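Local coordinates for protein dihydrolipoyl dehydrogenase (Elizabethkingia anophelis NUHP1, PDB 6UZI) that probably oxidises dihydrolipoyl-lysine groups on partner proteins with NAD(+) as the acceptor, using one FAD per subunit and a redox-active disulfide, at residues G385-M389 / R390-R394; P219-D222 / G223-K227; D428-A431 / E432-V435; P348-Y352 / N353-G357; F439-A443 / E444-R448. One frame throughout, in Å; residues are numbered along the deposited sequence.

Interaction 1 (G385-M389 / R390-R394)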
loop_
_atom_site.group_PDB
_atom_site.type_symbol
_atom_site.label_atom_id
_atom_site.label_comp_id
_atom_site.label_asym_id
_atom_site.label_seq_id
_atom_site.Cartn_x
_atom_site.Cartn_y
_atom_site.Cartn_z
ATOM N N GLY A 385 -15.106 4.199 -14.748
ATOM C CA GLY A 385 -13.881 3.572 -15.203
ATOM C C GLY A 385 -13.569 2.393 -14.304
ATOM O O GLY A 385 -13.866 2.412 -13.110
ATOM N N SER A 386 -12.981 1.350 -14.886
ATOM C CA SER A 386 -12.816 0.101 -14.148
ATOM C C SER A 386 -11.656 -0.691 -14.734
ATOM O O SER A 386 -11.663 -1.004 -15.928
ATOM C CB SER A 386 -14.113 -0.701 -14.200
ATOM O OG SER A 386 -14.089 -1.778 -13.285
ATOM N N PHE A 387 -10.663 -1.014 -13.907
ATOM C CA PHE A 387 -9.526 -1.821 -14.338
ATOM C C PHE A 387 -9.333 -3.011 -13.405
ATOM O O PHE A 387 -9.387 -2.854 -12.183
ATOM C CB PHE A 387 -8.244 -0.987 -14.381
ATOM C CG PHE A 387 -7.067 -1.718 -14.949
ATOM C CD1 PHE A 387 -6.883 -1.803 -16.325
ATOM C CD2 PHE A 387 -6.137 -2.310 -14.114
ATOM C CE1 PHE A 387 -5.796 -2.471 -16.858
ATOM C CE2 PHE A 387 -5.048 -2.980 -14.641
ATOM C CZ PHE A 387 -4.879 -3.059 -16.020
ATOM N N PRO A 388 -9.093 -4.204 -13.946
ATOM C CA PRO A 388 -8.977 -5.397 -13.092
ATOM C C PRO A 388 -7.584 -5.593 -12.499
ATOM O O PRO A 388 -6.564 -5.337 -13.142
ATOM C CB PRO A 388 -9.330 -6.537 -14.054
ATOM C CG PRO A 388 -8.860 -6.034 -15.394
ATOM C CD PRO A 388 -9.082 -4.539 -15.384
ATOM N N MET A 389 -7.554 -6.091 -11.256
ATOM C CA MET A 389 -6.284 -6.282 -10.557
ATOM C C MET A 389 -5.450 -7.395 -11.176
ATOM O O MET A 389 -4.216 -7.353 -11.106
ATOM C CB MET A 389 -6.524 -6.588 -9.079
ATOM C CG MET A 389 -7.136 -5.456 -8.278
ATOM S SD MET A 389 -6.056 -4.026 -8.166
ATOM C CE MET A 389 -4.716 -4.678 -7.179
ATOM N N ARG A 390 -6.097 -8.409 -11.753
ATOM C CA ARG A 390 -5.373 -9.535 -12.331
ATOM C C ARG A 390 -4.522 -9.130 -13.526
ATOM O O ARG A 390 -3.621 -9.883 -13.911
ATOM C CB ARG A 390 -6.363 -10.642 -12.706
ATOM C CG ARG A 390 -7.454 -10.197 -13.678
ATOM C CD ARG A 390 -8.514 -11.276 -13.873
ATOM N NE ARG A 390 -9.840 -10.700 -14.120
ATOM C CZ ARG A 390 -10.359 -10.470 -15.324
ATOM N NH1 ARG A 390 -9.674 -10.768 -16.423
ATOM N NH2 ARG A 390 -11.573 -9.942 -15.430
ATOM N N ALA A 391 -4.782 -7.966 -14.121
ATOM C CA ALA A 391 -4.015 -7.531 -15.282
ATOM C C ALA A 391 -2.716 -6.829 -14.916
ATOM O O ALA A 391 -1.906 -6.570 -15.814
ATOM C CB ALA A 391 -4.860 -6.606 -16.160
ATOM N N LEU A 392 -2.495 -6.538 -13.631
ATOM C CA LEU A 392 -1.274 -5.879 -13.178
ATOM C C LEU A 392 -0.120 -6.866 -13.115
ATOM O O LEU A 392 -0.265 -7.982 -12.611
ATOM C CB LEU A 392 -1.475 -5.264 -11.794
ATOM C CG LEU A 392 -2.445 -4.098 -11.648
ATOM C CD1 LEU A 392 -2.542 -3.667 -10.188
ATOM C CD2 LEU A 392 -1.994 -2.939 -12.514
ATOM N N GLY A 393 1.039 -6.441 -13.625
ATOM C CA GLY A 393 2.233 -7.259 -13.507
ATOM C C GLY A 393 2.622 -7.511 -12.067
ATOM O O GLY A 393 3.132 -8.583 -11.734
ATOM N N ARG A 394 2.392 -6.526 -11.196
ATOM C CA ARG A 394 2.664 -6.713 -9.775
ATOM C C ARG A 394 1.815 -7.838 -9.188
ATOM O O ARG A 394 2.317 -8.658 -8.408
ATOM C CB ARG A 394 2.422 -5.404 -9.023
ATOM C CG ARG A 394 2.913 -5.419 -7.591
ATOM C CD ARG A 394 4.422 -5.563 -7.553
ATOM N NE ARG A 394 4.937 -5.802 -6.208
ATOM C CZ ARG A 394 5.204 -7.007 -5.716
ATOM N NH1 ARG A 394 5.002 -8.088 -6.457
ATOM N NH2 ARG A 394 5.678 -7.134 -4.485
#

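Interaction 2 (P219-D222 / G223-K227)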
loop_
_atom_site.group_PDB
_atom_site.type_symbol
_atom_site.label_atom_id
_atom_site.label_comp_id
_atom_site.label_asym_id
_atom_site.label_seq_id
_atom_site.Cartn_x
_atom_site.Cartn_y
_atom_site.Cartn_z
ATOM N N PRO A 219 -23.433 -3.716 2.627
ATOM C CA PRO A 219 -24.365 -2.970 1.763
ATOM C C PRO A 219 -24.172 -1.457 1.763
ATOM O O PRO A 219 -24.731 -0.789 0.882
ATOM C CB PRO A 219 -25.738 -3.353 2.330
ATOM C CG PRO A 219 -25.460 -3.639 3.769
ATOM C CD PRO A 219 -24.116 -4.302 3.795
ATOM N N GLY A 220 -23.417 -0.895 2.706
ATOM C CA GLY A 220 -23.220 0.538 2.709
ATOM C C GLY A 220 -22.157 1.036 1.767
ATOM O O GLY A 220 -21.972 2.248 1.621
ATOM N N MET A 221 -21.465 0.126 1.096
ATOM C CA MET A 221 -20.394 0.476 0.188
ATOM C C MET A 221 -20.902 0.356 -1.247
ATOM O O MET A 221 -22.070 0.047 -1.498
ATOM C CB MET A 221 -19.178 -0.414 0.443
ATOM C CG MET A 221 -18.666 -0.321 1.867
ATOM S SD MET A 221 -17.036 -1.037 2.121
ATOM C CE MET A 221 -16.025 0.200 1.304
ATOM N N ASP A 222 -20.020 0.643 -2.197
ATOM C CA ASP A 222 -20.403 0.580 -3.595
ATOM C C ASP A 222 -20.811 -0.843 -3.963
ATOM O O ASP A 222 -20.188 -1.815 -3.521
ATOM C CB ASP A 222 -19.242 1.040 -4.469
ATOM C CG ASP A 222 -19.616 1.124 -5.916
ATOM O OD1 ASP A 222 -20.022 2.222 -6.352
ATOM O OD2 ASP A 222 -19.525 0.084 -6.605
ATOM N N GLY A 223 -21.869 -0.957 -4.778
ATOM C CA GLY A 223 -22.408 -2.266 -5.125
ATOM C C GLY A 223 -21.408 -3.182 -5.807
ATOM O O GLY A 223 -21.449 -4.402 -5.620
ATOM N N THR A 224 -20.510 -2.618 -6.617
ATOM C CA THR A 224 -19.471 -3.430 -7.237
ATOM C C THR A 224 -18.602 -4.086 -6.183
ATOM O O THR A 224 -18.234 -5.261 -6.308
ATOM C CB THR A 224 -18.617 -2.574 -8.168
ATOM O OG1 THR A 224 -19.421 -2.132 -9.268
ATOM C CG2 THR A 224 -17.419 -3.368 -8.680
ATOM N N LEU A 225 -18.258 -3.336 -5.139
ATOM C CA LEU A 225 -17.456 -3.903 -4.066
ATOM C C LEU A 225 -18.216 -5.007 -3.344
ATOM O O LEU A 225 -17.640 -6.043 -2.992
ATOM C CB LEU A 225 -17.041 -2.795 -3.103
ATOM C CG LEU A 225 -16.280 -1.635 -3.743
ATOM C CD1 LEU A 225 -15.793 -0.682 -2.659
ATOM C CD2 LEU A 225 -15.137 -2.143 -4.612
ATOM N N SER A 226 -19.513 -4.799 -3.114
ATOM C CA SER A 226 -20.340 -5.840 -2.511
ATOM C C SER A 226 -20.279 -7.115 -3.344
ATOM O O SER A 226 -20.075 -8.212 -2.816
ATOM C CB SER A 226 -21.782 -5.347 -2.397
ATOM O OG SER A 226 -21.925 -4.378 -1.381
ATOM N N LYS A 227 -20.430 -6.973 -4.659
ATOM C CA LYS A 227 -20.409 -8.116 -5.564
ATOM C C LYS A 227 -19.045 -8.799 -5.550
ATOM O O LYS A 227 -18.951 -10.024 -5.404
ATOM C CB LYS A 227 -20.787 -7.636 -6.970
ATOM C CG LYS A 227 -20.993 -8.712 -8.010
ATOM C CD LYS A 227 -21.715 -8.141 -9.221
ATOM C CE LYS A 227 -21.522 -9.012 -10.453
ATOM N NZ LYS A 227 -20.122 -8.931 -10.957
HETATM O O HOH W 1 -23.817 -2.339 -2.104
#

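Interaction 3 (D428-A431 / E432-V435)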
loop_
_atom_site.group_PDB
_atom_site.type_symbol
_atom_site.label_atom_id
_atom_site.label_comp_id
_atom_site.label_asym_id
_atom_site.label_seq_id
_atom_site.Cartn_x
_atom_site.Cartn_y
_atom_site.Cartn_z
ATOM N N ASP A 428 -4.268 0.830 1.916
ATOM C CA ASP A 428 -3.354 1.953 1.788
ATOM C C ASP A 428 -3.401 2.621 0.421
ATOM O O ASP A 428 -3.070 3.802 0.321
ATOM C CB ASP A 428 -1.917 1.508 2.094
ATOM C CG ASP A 428 -1.760 1.016 3.521
ATOM O OD1 ASP A 428 -1.720 -0.213 3.736
ATOM O OD2 ASP A 428 -1.688 1.859 4.435
ATOM N N MET A 429 -3.837 1.916 -0.621
ATOM C CA MET A 429 -3.997 2.569 -1.914
ATOM C C MET A 429 -5.076 3.639 -1.855
ATOM O O MET A 429 -5.022 4.625 -2.602
ATOM C CB MET A 429 -4.346 1.543 -2.986
ATOM C CG MET A 429 -3.217 0.636 -3.379
ATOM S SD MET A 429 -3.601 -0.179 -4.931
ATOM C CE MET A 429 -5.059 -1.123 -4.503
ATOM N N ILE A 430 -6.062 3.462 -0.974
ATOM C CA ILE A 430 -7.197 4.369 -0.912
ATOM C C ILE A 430 -6.760 5.787 -0.580
ATOM O O ILE A 430 -7.458 6.746 -0.930
ATOM C CB ILE A 430 -8.228 3.830 0.104
ATOM C CG1 ILE A 430 -9.572 4.525 -0.075
ATOM C CG2 ILE A 430 -7.734 4.003 1.534
ATOM C CD1 ILE A 430 -10.162 4.310 -1.429
ATOM N N ALA A 431 -5.603 5.946 0.067
ATOM C CA ALA A 431 -5.140 7.279 0.440
ATOM C C ALA A 431 -4.907 8.153 -0.789
ATOM O O ALA A 431 -5.163 9.364 -0.753
ATOM C CB ALA A 431 -3.881 7.182 1.302
ATOM N N GLU A 432 -4.426 7.562 -1.885
ATOM C CA GLU A 432 -4.256 8.327 -3.118
ATOM C C GLU A 432 -5.579 8.919 -3.579
ATOM O O GLU A 432 -5.644 10.093 -3.962
ATOM C CB GLU A 432 -3.658 7.441 -4.213
ATOM C CG GLU A 432 -3.553 8.107 -5.576
ATOM C CD GLU A 432 -3.075 7.159 -6.674
ATOM O OE1 GLU A 432 -2.627 6.038 -6.355
ATOM O OE2 GLU A 432 -3.151 7.535 -7.863
ATOM N N ALA A 433 -6.655 8.132 -3.514
ATOM C CA ALA A 433 -7.959 8.629 -3.931
ATOM C C ALA A 433 -8.464 9.702 -2.978
ATOM O O ALA A 433 -9.083 10.680 -3.411
ATOM C CB ALA A 433 -8.959 7.478 -4.032
ATOM N N VAL A 434 -8.202 9.543 -1.677
ATOM C CA VAL A 434 -8.644 10.546 -0.713
ATOM C C VAL A 434 -8.001 11.890 -1.022
ATOM O O VAL A 434 -8.684 12.916 -1.117
ATOM C CB VAL A 434 -8.331 10.096 0.726
ATOM C CG1 VAL A 434 -8.809 11.134 1.711
ATOM C CG2 VAL A 434 -8.996 8.775 1.021
ATOM N N VAL A 435 -6.678 11.899 -1.208
ATOM C CA VAL A 435 -5.984 13.147 -1.509
ATOM C C VAL A 435 -6.437 13.689 -2.854
ATOM O O VAL A 435 -6.650 14.897 -3.017
ATOM C CB VAL A 435 -4.458 12.944 -1.465
ATOM C CG1 VAL A 435 -3.744 14.205 -1.921
ATOM C CG2 VAL A 435 -4.023 12.573 -0.059
#

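Interaction 4 (P348-Y352 / N353-G357)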
loop_
_atom_site.group_PDB
_atom_site.type_symbol
_atom_site.label_atom_id
_atom_site.label_comp_id
_atom_site.label_asym_id
_atom_site.label_seq_id
_atom_site.Cartn_x
_atom_site.Cartn_y
_atom_site.Cartn_z
ATOM N N PRO A 348 -12.156 24.957 12.067
ATOM C CA PRO A 348 -11.803 23.773 11.277
ATOM C C PRO A 348 -12.995 23.266 10.474
ATOM O O PRO A 348 -14.126 23.730 10.621
ATOM C CB PRO A 348 -11.390 22.753 12.340
ATOM C CG PRO A 348 -12.237 23.094 13.498
ATOM C CD PRO A 348 -12.397 24.609 13.478
ATOM N N HIS A 349 -12.722 22.286 9.614
ATOM C CA HIS A 349 -13.764 21.684 8.794
ATOM C C HIS A 349 -13.547 20.179 8.657
ATOM O O HIS A 349 -12.410 19.709 8.571
ATOM C CB HIS A 349 -13.805 22.337 7.411
ATOM C CG HIS A 349 -14.933 21.861 6.553
ATOM N ND1 HIS A 349 -16.255 22.098 6.868
ATOM C CD2 HIS A 349 -14.940 21.171 5.389
ATOM C CE1 HIS A 349 -17.027 21.570 5.934
ATOM N NE2 HIS A 349 -16.254 21.001 5.026
ATOM N N VAL A 350 -14.642 19.422 8.667
ATOM C CA VAL A 350 -14.613 17.993 8.373
ATOM C C VAL A 350 -15.424 17.756 7.106
ATOM O O VAL A 350 -16.604 18.125 7.042
ATOM C CB VAL A 350 -15.164 17.137 9.523
ATOM C CG1 VAL A 350 -15.225 15.676 9.088
ATOM C CG2 VAL A 350 -14.313 17.283 10.764
ATOM N N ASN A 351 -14.793 17.156 6.100
ATOM C CA ASN A 351 -15.483 16.730 4.884
ATOM C C ASN A 351 -15.810 15.247 5.047
ATOM O O ASN A 351 -14.963 14.381 4.812
ATOM C CB ASN A 351 -14.634 16.992 3.648
ATOM C CG ASN A 351 -15.403 16.775 2.359
ATOM O OD1 ASN A 351 -16.445 16.108 2.341
ATOM N ND2 ASN A 351 -14.902 17.354 1.272
ATOM N N TYR A 352 -17.047 14.957 5.455
ATOM C CA TYR A 352 -17.439 13.581 5.734
ATOM C C TYR A 352 -17.538 12.741 4.463
ATOM O O TYR A 352 -17.409 11.513 4.533
ATOM C CB TYR A 352 -18.767 13.581 6.502
ATOM C CG TYR A 352 -18.632 14.024 7.947
ATOM C CD1 TYR A 352 -18.287 13.120 8.950
ATOM C CD2 TYR A 352 -18.800 15.357 8.303
ATOM C CE1 TYR A 352 -18.153 13.525 10.274
ATOM C CE2 TYR A 352 -18.660 15.776 9.618
ATOM C CZ TYR A 352 -18.339 14.856 10.599
ATOM O OH TYR A 352 -18.199 15.275 11.904
ATOM N N ASN A 353 -17.699 13.376 3.299
ATOM C CA ASN A 353 -17.703 12.628 2.051
ATOM C C ASN A 353 -16.327 12.063 1.723
ATOM O O ASN A 353 -16.235 11.109 0.941
ATOM C CB ASN A 353 -18.193 13.514 0.907
ATOM C CG ASN A 353 -18.574 12.717 -0.329
ATOM O OD1 ASN A 353 -19.236 11.685 -0.230
ATOM N ND2 ASN A 353 -18.151 13.188 -1.498
ATOM N N LEU A 354 -15.263 12.604 2.327
ATOM C CA LEU A 354 -13.894 12.199 2.029
ATOM C C LEU A 354 -13.260 11.406 3.162
ATOM O O LEU A 354 -12.032 11.364 3.270
ATOM C CB LEU A 354 -13.033 13.415 1.697
ATOM C CG LEU A 354 -13.507 14.192 0.470
ATOM C CD1 LEU A 354 -12.498 15.244 0.085
ATOM C CD2 LEU A 354 -13.778 13.246 -0.696
ATOM N N ILE A 355 -14.075 10.776 4.001
ATOM C CA ILE A 355 -13.592 9.860 5.031
ATOM C C ILE A 355 -13.640 8.449 4.454
ATOM O O ILE A 355 -14.737 7.951 4.157
ATOM C CB ILE A 355 -14.440 9.953 6.305
ATOM C CG1 ILE A 355 -14.339 11.355 6.898
ATOM C CG2 ILE A 355 -14.003 8.899 7.319
ATOM C CD1 ILE A 355 -15.225 11.579 8.085
ATOM N N PRO A 356 -12.511 7.777 4.286
ATOM C CA PRO A 356 -12.535 6.452 3.656
ATOM C C PRO A 356 -13.030 5.373 4.605
ATOM O O PRO A 356 -12.933 5.484 5.828
ATOM C CB PRO A 356 -11.066 6.217 3.286
ATOM C CG PRO A 356 -10.310 6.967 4.379
ATOM C CD PRO A 356 -11.147 8.197 4.666
ATOM N N GLY A 357 -13.586 4.320 4.016
ATOM C CA GLY A 357 -13.959 3.141 4.773
ATOM C C GLY A 357 -13.201 1.926 4.276
ATOM O O GLY A 357 -13.091 1.719 3.065
#

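Interaction 5 (F439-A443 / E444-R448)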
loop_
_atom_site.group_PDB
_atom_site.type_symbol
_atom_site.label_atom_id
_atom_site.label_comp_id
_atom_site.label_asym_id
_atom_site.label_seq_id
_atom_site.Cartn_x
_atom_site.Cartn_y
_atom_site.Cartn_z
ATOM N N PHE A 439 -8.390 17.510 -3.538
ATOM C CA PHE A 439 -8.036 18.568 -4.470
ATOM C C PHE A 439 -8.936 18.579 -5.700
ATOM O O PHE A 439 -8.596 19.216 -6.704
ATOM C CB PHE A 439 -6.560 18.445 -4.847
ATOM C CG PHE A 439 -5.641 18.867 -3.741
ATOM C CD1 PHE A 439 -5.394 20.211 -3.503
ATOM C CD2 PHE A 439 -5.087 17.928 -2.888
ATOM C CE1 PHE A 439 -4.569 20.613 -2.469
ATOM C CE2 PHE A 439 -4.262 18.320 -1.848
ATOM C CZ PHE A 439 -4.002 19.666 -1.639
ATOM N N ARG A 440 -10.093 17.916 -5.612
ATOM C CA ARG A 440 -11.127 17.928 -6.648
ATOM C C ARG A 440 -10.560 17.517 -8.002
ATOM O O ARG A 440 -10.895 18.084 -9.045
ATOM C CB ARG A 440 -11.819 19.292 -6.715
ATOM C CG ARG A 440 -12.581 19.631 -5.435
ATOM C CD ARG A 440 -13.560 20.774 -5.630
ATOM N NE ARG A 440 -14.728 20.376 -6.410
ATOM C CZ ARG A 440 -15.446 21.219 -7.144
ATOM N NH1 ARG A 440 -15.106 22.498 -7.198
ATOM N NH2 ARG A 440 -16.492 20.783 -7.829
ATOM N N ALA A 441 -9.724 16.486 -7.981
ATOM C CA ALA A 441 -9.027 16.041 -9.175
ATOM C C ALA A 441 -9.987 15.380 -10.153
ATOM O O ALA A 441 -10.972 14.742 -9.768
ATOM C CB ALA A 441 -7.916 15.057 -8.806
ATOM N N SER A 442 -9.679 15.527 -11.430
ATOM C CA SER A 442 -10.428 14.856 -12.475
ATOM C C SER A 442 -9.803 13.498 -12.774
ATOM O O SER A 442 -8.665 13.211 -12.389
ATOM C CB SER A 442 -10.464 15.715 -13.738
ATOM O OG SER A 442 -9.184 15.746 -14.338
ATOM N N ALA A 443 -10.572 12.651 -13.465
ATOM C CA ALA A 443 -10.025 11.373 -13.910
ATOM C C ALA A 443 -8.814 11.591 -14.809
ATOM O O ALA A 443 -7.824 10.856 -14.727
ATOM C CB ALA A 443 -11.098 10.566 -14.640
ATOM N N GLU A 444 -8.867 12.618 -15.656
ATOM C CA GLU A 444 -7.729 12.942 -16.500
ATOM C C GLU A 444 -6.516 13.335 -15.662
ATOM O O GLU A 444 -5.379 12.984 -16.001
ATOM C CB GLU A 444 -8.113 14.067 -17.458
ATOM C CG GLU A 444 -7.013 14.485 -18.406
ATOM C CD GLU A 444 -7.496 15.530 -19.367
ATOM O OE1 GLU A 444 -8.664 15.953 -19.226
ATOM O OE2 GLU A 444 -6.719 15.928 -20.257
ATOM N N ASP A 445 -6.736 14.078 -14.573
ATOM C CA ASP A 445 -5.625 14.471 -13.710
ATOM C C ASP A 445 -4.860 13.251 -13.222
ATOM O O ASP A 445 -3.634 13.169 -13.366
ATOM C CB ASP A 445 -6.131 15.281 -12.517
ATOM C CG ASP A 445 -6.529 16.695 -12.890
ATOM O OD1 ASP A 445 -6.097 17.184 -13.960
ATOM O OD2 ASP A 445 -7.265 17.321 -12.098
ATOM N N ILE A 446 -5.577 12.285 -12.648
ATOM C CA ILE A 446 -4.942 11.084 -12.120
ATOM C C ILE A 446 -4.345 10.252 -13.245
ATOM O O ILE A 446 -3.284 9.637 -13.085
ATOM C CB ILE A 446 -5.964 10.287 -11.287
ATOM C CG1 ILE A 446 -6.438 11.144 -10.117
ATOM C CG2 ILE A 446 -5.374 8.969 -10.793
ATOM C CD1 ILE A 446 -5.303 11.684 -9.266
ATOM N N ALA A 447 -5.004 10.232 -14.404
ATOM C CA ALA A 447 -4.524 9.429 -15.520
ATOM C C ALA A 447 -3.168 9.890 -16.042
ATOM O O ALA A 447 -2.422 9.077 -16.596
ATOM C CB ALA A 447 -5.548 9.473 -16.652
ATOM N N ARG A 448 -2.804 11.151 -15.821
ATOM C CA ARG A 448 -1.575 11.713 -16.360
ATOM C C ARG A 448 -0.443 11.758 -15.348
ATOM O O ARG A 448 0.670 12.161 -15.701
ATOM C CB ARG A 448 -1.841 13.115 -16.907
ATOM C CG ARG A 448 -2.628 13.096 -18.200
ATOM C CD ARG A 448 -2.903 14.490 -18.721
ATOM N NE ARG A 448 -3.682 14.439 -19.954
ATOM C CZ ARG A 448 -3.179 14.133 -21.147
ATOM N NH1 ARG A 448 -1.885 13.859 -21.280
ATOM N NH2 ARG A 448 -3.973 14.106 -22.208
#

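Interaction 1 (G385-M389 / R390-R394)
Phe387, Ala391 and Leu392 make a local hydrophobic contact round a 3-10 turn, where strand 382-388 ends and the chain swings into helix 393-398. The turn is fastened by its backbone: Leu392 N donates to Met389 O (3.2 Å, 164°), while the bond from Ala391 N to Pro388 O is weak. Outside the turn, Met389 O is also bonded to Ser395 OG.

CG of Phe387 lies opposite the backbone nitrogen (chi1 -174°), a torsion that carries the ring to the side chains of the turn. Its CZ then meets Ala391 CB at 3.5 Å, and its CE2 meets Leu392 CD2 at 3.7 Å. A methyl is enough at 391, where the ring comes up obliquely against CB. Pro388 CD lies over one ring face, towards its rim. The other branch of Leu392, CD1, takes the methyl of Met389: CE to CD1 is 3.8 Å, possible because the flexible thioether bends at chi2 and chi3. On the outer side, the exposed Arg390 lays one face of its guanidinium over Pro388 CB.

Ala459 of helix 458-469 packs against Phe387, Met389 and Leu392 alike. Such a turn, carrying an edge strand of an antiparallel sheet into a helix, belongs here to the dimerisation domain of the pyridine nucleotide-disulfide oxidoreductases.

Interaction 2 (P219-D222 / G223-K227)
A helix N-cap joins these residues: Asp222 precedes helix 223-236, and its carboxylate takes the backbone N-H of Thr224. Asp222 OD2 lies 2.9 Å from Thr224 N, with an N-H...O angle of 143°, and is met on its anti side, 33° out of the carboxylate plane. A chi1 of -174° folds the acid back to the first turn. Aspartate suits the cap because its short chain brings an acceptor to an amide that has no earlier helical carbonyl to meet.

Lys406 NZ makes a salt bridge to the same OD2 and a hydrogen bond to Thr224 OG1, so the cap is also tied to strand 404-410. OD1 is bonded to Glu372 N. The first helical backbone bond runs from Ser226 N to Asp222 O at 3.1 Å, in the carbonyl plane. Ser226 OG, which also bonds Ile217 O, accepts from a water at 2.9 Å that donates to Met221 O at 3.0 Å. On the apolar side, Met221 CE reaches Leu225 CD1 (4.1 Å), and Leu225 also packs on His420 and Ile422 of strand 416-423.

Gly223 N is bonded to Glu373 OE1. The whole is a classical aspartate N-cap, in the family's Rossmann-type nucleotide-binding part.

Interaction 3 (D428-A431 / E432-V435)
Ala431 O accepts from Val435 N at 3.0 Å, nearly straight at 173°, and this i to i+4 bond marks the regular middle of helix 426-438 in the dimerisation domain. Its neighbour one residue back, Val434 N to Ile430 O, has the same length and lies in the carbonyl plane. The next step back is different: Glu432 N turns to Met429 O (3.1 Å, 138°), an i to i+3 bond reaching the oxygen from above its carbonyl plane, consistent with a locally 3-10-like turn.

The residue types sort by face. Ile430, Ala433 and Val434 look onto the sheet, where Val368 meets all three; the branched Ile430 and Val434 cover that strand, and Ala433 also touches Val419 and Met421 of strand 416-423. Ala431 and Glu432 instead meet the second subunit, each touching the other residue's counterpart there, so the two copies of the helix come together at the dimer interface, where a methyl at 431 permits close approach. Glu432 is fully extended, so its carboxylate reaches His451 NE2 in a hydrogen bond through OE2.

On the sheet-facing side, Ile430 CD1 lies 4.3 Å from Ala433 CB, and its CG1 lies 4.4 Å from Val434 CG2.

Interaction 4 (P348-Y352 / N353-G357)
Tyr352 and Ile355 run alongside each other in the same direction across a short turn: the CD1 methyl of Ile355 comes to 3.5 Å from ring atom CD1 of Tyr352, at an oblique approach. Val350 joins them. Its CG1 sits over the centre of one face of the tyrosine ring, 3.4 Å above the plane, and is 4.2 Å from Ile355 CD1. The aromatic ring thus has aliphatic branches from before and after the turn around it.

What brings Ile355 and Tyr352 together is the backbone. Leu354 N donates to Asn351 O (3.1 Å, 154°), approaching from above the carbonyl plane, and a weak bond from Ile355 N to Tyr352 O continues the 3-10 winding. Asn351 adds a weak Asx turn, since its OD1 accepts from Asn353 N at 3.2 Å. Leu354 CG and CD1 lie over one face of the same amide. Asparagine is apt here because one short side chain supplies an acceptor to the turn and a flat surface to leucine.

Further out, Pro356 O is hydrogen-bonded to His330 NE2, a residue predicted to bind FAD, so the loop lies next to the probable flavin site. Tyr352 OH is bonded to Glu335 OE2 of helix 329-343, and Phe338 of that helix packs on Val350. Leu354 and Pro356 rest on helix 426-438, and Gly357 then enters the sheet by pairing with Gly367.

Interaction 5 (F439-A443 / E444-R448)
Ser442 and Asp445 form a capping box, each side chain bonded to the other's backbone N-H. Ser442 OG accepts from Asp445 N at 3.0 Å, and Asp445 OD2 accepts from Ser442 N at 3.1 Å, almost straight at 177° though from above the carboxylate plane. Placing OG between the backbone nitrogen and the carbonyl carbon (chi1 71°) turns the serine hydroxyl in over the helix start. Serine and aspartate suit the two positions because both carry acceptors on short stems.

Beyond the box the helix proper begins: Ile446 N bonds to Ser442 O (3.2 Å), and Ala447 N to Ala443 O (2.9 Å). Glu444 N is taken by Asp414 OD2. Just upstream, helix 426-438 ends in a Schellman motif in which Arg440, with positive phi, is the C-prime residue; Ala441 N meets Ala436 O, and Arg440 N meets Met437 O.

The packing is lighter. Ala441 CB lies 4.3 Å from Ile446 CD1, and Ile446 also touches Glu432 and Ala436, as well as Val435 of the second subunit. Glu444 forms a salt bridge with Arg448, whose hydrogen bond, NE to OE2 at 3.4 Å, is weak; Arg448 NH1 has a second acidic partner in Glu341 of the second subunit.

An acid at the third helical position probably interacts well with the positive helix end; with the Schellman motif just before it, the chain ends one helix and begins the next in a few residues.

From the N terminus the order is interaction 2, 4, 1, 3 and 5. Each joins adjoining residues of the chain, so none encloses or crosses another. Interaction 2 starts helix 223-236 in the nucleotide-binding part and meets interaction 4 through Met221 CE and Gly357 O. Interaction 4 leads from helix 329-343 into strand 357-359, and its Leu354 and Pro356 lie against Val434 and Ile430 of interaction 3. Interaction 1 turns strand 382-388 into helix 393-398 and touches none of the others. Interaction 3 lies within helix 426-438, and interaction 5 leads from its end into helix 443-447; Glu432 and Ile446 touch. Interactions 1, 3, 4 and 5 also reach the second subunit.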